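Melanin biosynthesis protein TyrA, putative (Shewanella oneidensis, PDB 2IIZ) binds heme b and is probably a dye-decolorizing (DyP-type) peroxidase. Local coordinates at residues 69-74 with 298-303; 201-206 with 213-218. All blocks are in the same frame, centred on the assembly; numbering follows the deposited sequence.

Contact 1 (69-74 with 298-303); sequences NYWDSL and SFFAPS
Y70 O is gripped by two amides, S73 N at 3.1 Å and, weakly, L74 N at 3.3 Å, in the short turn that presents W71 to F300 and P302. W71 is the one residue of 69-74 that makes the contact. Its CG lies anti to the backbone N (chi1 -176°), which sends the indole out toward strand 291-301, although the CA atoms of W71 and F300 are more than 8 Å apart. The six-membered ring makes the contact. F300 turns an edge toward its face in an offset edge-to-face pair, with centroids 6.0 Å apart and planes at 88°. The closest approach in this pair is W71 CZ3 to F300 CD2, 4.2 Å. The P302 and W71 side chains point at each other, and P302 CG sits near the ring plane, at the edge, 4.0 Å from W71 CH2. F300 and P302 thus both meet the indole at its CZ3/CH2 corner, by purely apolar contact. The fold explains the meeting. Strand 61-67 runs antiparallel beside strand 291-301, with F300 and I66 joined through their backbones, so the junction between the two halves of the nine-stranded sheet lies here; strands 130-139, 21-29, 103-109 and 61-67 have the 4-1-3-2 order of a ferredoxin-like half. Just past strand 61-67 the chain turns into helix 71-74, and W71 folds back over the seam. The polar end of the indole points elsewhere, NE1 donating to S78 O. F300 also meets Y180 edge-to-face. S303, next after P302, caps helix 304-308 by bonding OG to F306 N.

Contact 2 (201-206 with 213-218); sequences QEDIIG and IEYESE. With IPA (isopropyl alcohol), chain F.
The C-terminal end of helix 198-205 is closed by a glycine, G206, and against that end lies Y215 from the loop that follows. The aromatic ring lies over the glycine: G206 CA is 4.1 Å from the ring centroid and 7° off its normal, a clear CH-pi geometry. The backbone adds a nearly straight hydrogen bond, Y215 N to G206 O at 3.1 Å, with the donor tilted out of the carbonyl plane. CG of Y215 stands anti to its carbonyl carbon (chi1 -78°), which lays the ring back along the last helical turn and brings the hydroxyl to D203. There Y215 OH donates to the anti lone pair of D203 OD1, 2.7 Å away. OD1 lies in the ring plane at its edge, yet the carboxylate is turned 84° from the ring. Packing around the hydroxyl is close, E202 CB being 3.2 Å from Y215 OH. A phenylalanine in place of Y215 would probably leave D203 OD1 without this donor and the carboxylate freer to turn. Next to Y215, E214 pairs with K220, and its side chain lies about 4 Å from the heme. Farther on, E218 O accepts a hydrogen bond from an isopropyl alcohol, probably from the crystallisation liquor. With its positive phi, where a CB would jam against the preceding carbonyl O, G206 marks a glycine-terminated helix C-terminus.

Contact 1 and contact 2 lie on opposite sides of the chain's centre, their own centres 38 Å apart and their nearest atoms about 24 Å apart, and they share no helix or strand. All three touching residues of 69-74 with 298-303 are buried, and that contact ties together elements far apart in sequence across the sheet. By contrast, 201-206 with 213-218 is a surface contact between a helix end and the loop just after it, beside the heme region. The chemistry follows place: contact 1 joins its segments through apolar ring and proline surfaces, whereas contact 2 combines an aromatic-glycine contact with two hydrogen bonds, one of them to a partly exposed carboxylate.

Contact 1 (69-74 with 298-303)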
loop_
_atom_site.group_PDB
_atom_site.type_symbol
_atom_site.label_atom_id
_atom_site.label_comp_id
_atom_site.label_asym_id
_atom_site.label_seq_id
_atom_site.Cartn_x
_atom_site.Cartn_y
_atom_site.Cartn_z
ATOM N N ASN A 69 -13.251 -1.275 -25.196
ATOM C CA ASN A 69 -13.448 -2.529 -25.934
ATOM C C ASN A 69 -14.545 -3.448 -25.365
ATOM O O ASN A 69 -14.822 -4.508 -25.920
ATOM C CB ASN A 69 -12.110 -3.290 -26.023
ATOM C CG ASN A 69 -11.215 -2.768 -27.135
ATOM O OD1 ASN A 69 -11.561 -1.806 -27.825
ATOM N ND2 ASN A 69 -10.058 -3.404 -27.317
ATOM N N TYR A 70 -15.160 -3.043 -24.260
ATOM C CA TYR A 70 -16.239 -3.817 -23.647
ATOM C C TYR A 70 -17.568 -3.075 -23.613
ATOM O O TYR A 70 -18.601 -3.680 -23.329
ATOM C CB TYR A 70 -15.834 -4.173 -22.228
ATOM C CG TYR A 70 -16.748 -5.147 -21.556
ATOM C CD1 TYR A 70 -16.925 -6.426 -22.069
ATOM C CD2 TYR A 70 -17.437 -4.794 -20.401
ATOM C CE1 TYR A 70 -17.768 -7.332 -21.450
ATOM C CE2 TYR A 70 -18.278 -5.688 -19.776
ATOM C CZ TYR A 70 -18.443 -6.954 -20.302
ATOM O OH TYR A 70 -19.278 -7.844 -19.679
ATOM N N TRP A 71 -17.552 -1.770 -23.892
ATOM C CA TRP A 71 -18.783 -0.973 -23.882
ATOM C C TRP A 71 -19.921 -1.696 -24.602
ATOM O O TRP A 71 -21.021 -1.799 -24.069
ATOM C CB TRP A 71 -18.581 0.412 -24.523
ATOM C CG TRP A 71 -19.818 1.256 -24.415
ATOM C CD1 TRP A 71 -20.834 1.364 -25.333
ATOM C CD2 TRP A 71 -20.177 2.105 -23.317
ATOM N NE1 TRP A 71 -21.791 2.229 -24.871
ATOM C CE2 TRP A 71 -21.411 2.697 -23.635
ATOM C CE3 TRP A 71 -19.565 2.426 -22.090
ATOM C CZ2 TRP A 71 -22.051 3.588 -22.774
ATOM C CZ3 TRP A 71 -20.208 3.318 -21.230
ATOM C CH2 TRP A 71 -21.433 3.884 -21.582
ATOM N N ASP A 72 -19.642 -2.192 -25.802
ATOM C CA ASP A 72 -20.694 -2.759 -26.667
ATOM C C ASP A 72 -21.235 -4.144 -26.286
ATOM O O ASP A 72 -22.263 -4.570 -26.798
ATOM C CB ASP A 72 -20.218 -2.749 -28.115
ATOM C CG ASP A 72 -20.103 -1.349 -28.662
ATOM O OD1 ASP A 72 -20.829 -0.463 -28.164
ATOM O OD2 ASP A 72 -19.293 -1.130 -29.581
ATOM N N SER A 73 -20.544 -4.838 -25.395
ATOM C CA SER A 73 -21.072 -6.053 -24.792
ATOM C C SER A 73 -22.077 -5.683 -23.701
ATOM O O SER A 73 -23.117 -6.321 -23.562
ATOM C CB SER A 73 -19.927 -6.874 -24.203
ATOM O OG SER A 73 -18.962 -7.180 -25.199
ATOM N N LEU A 74 -21.749 -4.644 -22.934
ATOM C CA LEU A 74 -22.589 -4.157 -21.836
ATOM C C LEU A 74 -23.687 -3.204 -22.258
ATOM O O LEU A 74 -24.791 -3.286 -21.733
ATOM C CB LEU A 74 -21.747 -3.406 -20.806
ATOM C CG LEU A 74 -21.296 -4.110 -19.530
ATOM C CD1 LEU A 74 -20.640 -3.074 -18.623
ATOM C CD2 LEU A 74 -22.434 -4.813 -18.808
ATOM N N SER A 298 -8.234 2.932 -22.322
ATOM C CA SER A 298 -9.311 3.897 -22.541
ATOM C C SER A 298 -10.596 3.416 -21.859
ATOM O O SER A 298 -10.948 2.231 -21.962
ATOM C CB SER A 298 -9.565 4.102 -24.041
ATOM O OG SER A 298 -10.341 5.270 -24.280
ATOM N N PHE A 299 -11.283 4.335 -21.167
ATOM C CA PHE A 299 -12.554 4.050 -20.491
ATOM C C PHE A 299 -13.548 5.191 -20.725
ATOM O O PHE A 299 -13.181 6.284 -21.169
ATOM C CB PHE A 299 -12.395 3.927 -18.967
ATOM C CG PHE A 299 -11.341 2.961 -18.501
ATOM C CD1 PHE A 299 -11.633 1.614 -18.333
ATOM C CD2 PHE A 299 -10.061 3.402 -18.207
ATOM C CE1 PHE A 299 -10.658 0.718 -17.893
ATOM C CE2 PHE A 299 -9.080 2.518 -17.761
ATOM C CZ PHE A 299 -9.380 1.170 -17.603
ATOM N N PHE A 300 -14.812 4.929 -20.415
ATOM C CA PHE A 300 -15.815 5.990 -20.246
ATOM C C PHE A 300 -16.447 5.783 -18.878
ATOM O O PHE A 300 -16.868 4.680 -18.538
ATOM C CB PHE A 300 -16.886 5.979 -21.350
ATOM C CG PHE A 300 -17.719 7.256 -21.426
ATOM C CD1 PHE A 300 -17.226 8.394 -22.050
ATOM C CD2 PHE A 300 -18.987 7.311 -20.878
ATOM C CE1 PHE A 300 -17.984 9.557 -22.119
ATOM C CE2 PHE A 300 -19.746 8.469 -20.940
ATOM C CZ PHE A 300 -19.246 9.590 -21.563
ATOM N N ALA A 301 -16.491 6.866 -18.107
ATOM C CA ALA A 301 -17.143 6.909 -16.815
ATOM C C ALA A 301 -18.453 7.666 -17.001
ATOM O O ALA A 301 -18.460 8.898 -17.072
ATOM C CB ALA A 301 -16.267 7.621 -15.805
ATOM N N PRO A 302 -19.574 6.942 -17.089
ATOM C CA PRO A 302 -20.808 7.700 -17.306
ATOM C C PRO A 302 -21.297 8.437 -16.052
ATOM O O PRO A 302 -20.703 8.344 -14.969
ATOM C CB PRO A 302 -21.819 6.625 -17.736
ATOM C CG PRO A 302 -21.043 5.333 -17.866
ATOM C CD PRO A 302 -19.830 5.492 -17.016
ATOM N N SER A 303 -22.379 9.174 -16.236
ATOM C CA SER A 303 -23.133 9.752 -15.144
ATOM C C SER A 303 -23.756 8.612 -14.397
ATOM O O SER A 303 -23.894 7.497 -14.919
ATOM C CB SER A 303 -24.241 10.688 -15.668
ATOM O OG SER A 303 -25.262 9.972 -16.341
#

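Contact 2 (201-206 with 213-218)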
loop_
_atom_site.group_PDB
_atom_site.type_symbol
_atom_site.label_atom_id
_atom_site.label_comp_id
_atom_site.label_asym_id
_atom_site.label_seq_id
_atom_site.Cartn_x
_atom_site.Cartn_y
_atom_site.Cartn_z
ATOM N N GLN A 201 17.119 18.536 -14.363
ATOM C CA GLN A 201 15.795 18.111 -13.948
ATOM C C GLN A 201 14.815 19.213 -14.289
ATOM O O GLN A 201 13.790 18.959 -14.914
ATOM C CB GLN A 201 15.720 17.827 -12.431
ATOM C CG GLN A 201 16.614 16.683 -11.944
ATOM C CD GLN A 201 16.311 16.203 -10.523
ATOM O OE1 GLN A 201 15.223 16.421 -9.981
ATOM N NE2 GLN A 201 17.285 15.540 -9.917
ATOM N N GLU A 202 15.148 20.430 -13.865
ATOM C CA GLU A 202 14.288 21.604 -14.056
ATOM C C GLU A 202 14.078 21.880 -15.547
ATOM O O GLU A 202 12.993 22.284 -15.955
ATOM C CB GLU A 202 14.879 22.830 -13.326
ATOM C CG GLU A 202 14.953 22.607 -11.789
ATOM C CD GLU A 202 15.487 23.792 -10.985
ATOM O OE1 GLU A 202 16.279 24.595 -11.527
ATOM O OE2 GLU A 202 15.108 23.913 -9.794
ATOM N N ASP A 203 15.121 21.641 -16.344
ATOM C CA ASP A 203 15.084 21.867 -17.793
ATOM C C ASP A 203 14.227 20.830 -18.515
ATOM O O ASP A 203 13.746 21.071 -19.620
ATOM C CB ASP A 203 16.504 21.838 -18.372
ATOM C CG ASP A 203 17.235 23.178 -18.266
ATOM O OD1 ASP A 203 16.747 24.118 -17.591
ATOM O OD2 ASP A 203 18.327 23.279 -18.882
ATOM N N ILE A 204 14.042 19.675 -17.889
ATOM C CA ILE A 204 13.240 18.589 -18.472
ATOM C C ILE A 204 11.741 18.820 -18.212
ATOM O O ILE A 204 10.871 18.551 -19.062
ATOM C CB ILE A 204 13.719 17.219 -17.902
ATOM C CG1 ILE A 204 14.984 16.794 -18.630
ATOM C CG2 ILE A 204 12.662 16.120 -18.037
ATOM C CD1 ILE A 204 15.818 15.878 -17.813
ATOM N N ILE A 205 11.438 19.322 -17.026
ATOM C CA ILE A 205 10.052 19.640 -16.696
ATOM C C ILE A 205 9.620 21.016 -17.182
ATOM O O ILE A 205 8.491 21.154 -17.615
ATOM C CB ILE A 205 9.796 19.417 -15.220
ATOM C CG1 ILE A 205 9.732 17.901 -15.014
ATOM C CG2 ILE A 205 8.465 20.094 -14.770
ATOM C CD1 ILE A 205 10.144 17.483 -13.700
ATOM N N GLY A 206 10.509 22.011 -17.124
ATOM C CA GLY A 206 10.173 23.395 -17.497
ATOM C C GLY A 206 9.657 24.226 -16.321
ATOM O O GLY A 206 9.028 25.275 -16.512
ATOM N N ILE A 213 8.390 27.193 -9.923
ATOM C CA ILE A 213 8.163 28.429 -10.667
ATOM C C ILE A 213 8.247 28.133 -12.162
ATOM O O ILE A 213 9.260 27.635 -12.656
ATOM C CB ILE A 213 9.201 29.498 -10.266
ATOM C CG1 ILE A 213 9.068 29.820 -8.779
ATOM C CG2 ILE A 213 9.022 30.780 -11.073
ATOM C CD1 ILE A 213 10.358 30.286 -8.150
ATOM N N GLU A 214 7.170 28.438 -12.878
ATOM C CA GLU A 214 7.101 28.154 -14.299
ATOM C C GLU A 214 8.162 28.969 -15.000
ATOM O O GLU A 214 8.287 30.157 -14.726
ATOM C CB GLU A 214 5.705 28.494 -14.845
ATOM C CG GLU A 214 5.495 28.136 -16.324
ATOM C CD GLU A 214 4.035 28.217 -16.795
ATOM O OE1 GLU A 214 3.166 28.755 -16.072
ATOM O OE2 GLU A 214 3.762 27.730 -17.912
ATOM N N TYR A 215 8.931 28.342 -15.891
ATOM C CA TYR A 215 9.896 29.080 -16.731
ATOM C C TYR A 215 9.193 30.127 -17.578
ATOM O O TYR A 215 8.023 29.982 -17.915
ATOM C CB TYR A 215 10.623 28.150 -17.710
ATOM C CG TYR A 215 11.753 27.295 -17.166
ATOM C CD1 TYR A 215 11.883 27.013 -15.811
ATOM C CD2 TYR A 215 12.699 26.758 -18.042
ATOM C CE1 TYR A 215 12.938 26.214 -15.348
ATOM C CE2 TYR A 215 13.742 25.964 -17.589
ATOM C CZ TYR A 215 13.858 25.695 -16.250
ATOM O OH TYR A 215 14.896 24.909 -15.818
ATOM N N GLU A 216 9.906 31.186 -17.933
ATOM C CA GLU A 216 9.381 32.099 -18.938
ATOM C C GLU A 216 9.340 31.390 -20.303
ATOM O O GLU A 216 10.174 30.526 -20.596
ATOM C CB GLU A 216 10.207 33.391 -19.009
ATOM C CG GLU A 216 10.113 34.277 -17.752
ATOM C CD GLU A 216 8.691 34.785 -17.464
ATOM O OE1 GLU A 216 8.002 35.240 -18.409
ATOM O OE2 GLU A 216 8.268 34.729 -16.286
ATOM N N SER A 217 8.360 31.766 -21.123
ATOM C CA SER A 217 8.153 31.177 -22.456
ATOM C C SER A 217 9.453 30.985 -23.222
ATOM O O SER A 217 9.796 29.879 -23.640
ATOM C CB SER A 217 7.228 32.069 -23.287
ATOM O OG SER A 217 5.896 31.978 -22.824
ATOM N N GLU A 218 10.162 32.091 -23.389
ATOM C CA GLU A 218 11.420 32.124 -24.115
ATOM C C GLU A 218 12.485 31.184 -23.518
ATOM O O GLU A 218 13.402 30.750 -24.221
ATOM C CB GLU A 218 11.930 33.583 -24.212
ATOM C CG GLU A 218 12.233 34.296 -22.862
ATOM C CD GLU A 218 11.011 34.953 -22.178
ATOM O OE1 GLU A 218 9.853 34.506 -22.372
ATOM O OE2 GLU A 218 11.221 35.931 -21.428
HETATM C C1 IPA F . 14.428 27.206 -26.541
HETATM C C2 IPA F . 15.472 27.618 -25.488
HETATM C C3 IPA F . 16.190 26.428 -24.838
HETATM O O2 IPA F . 14.882 28.392 -24.465
#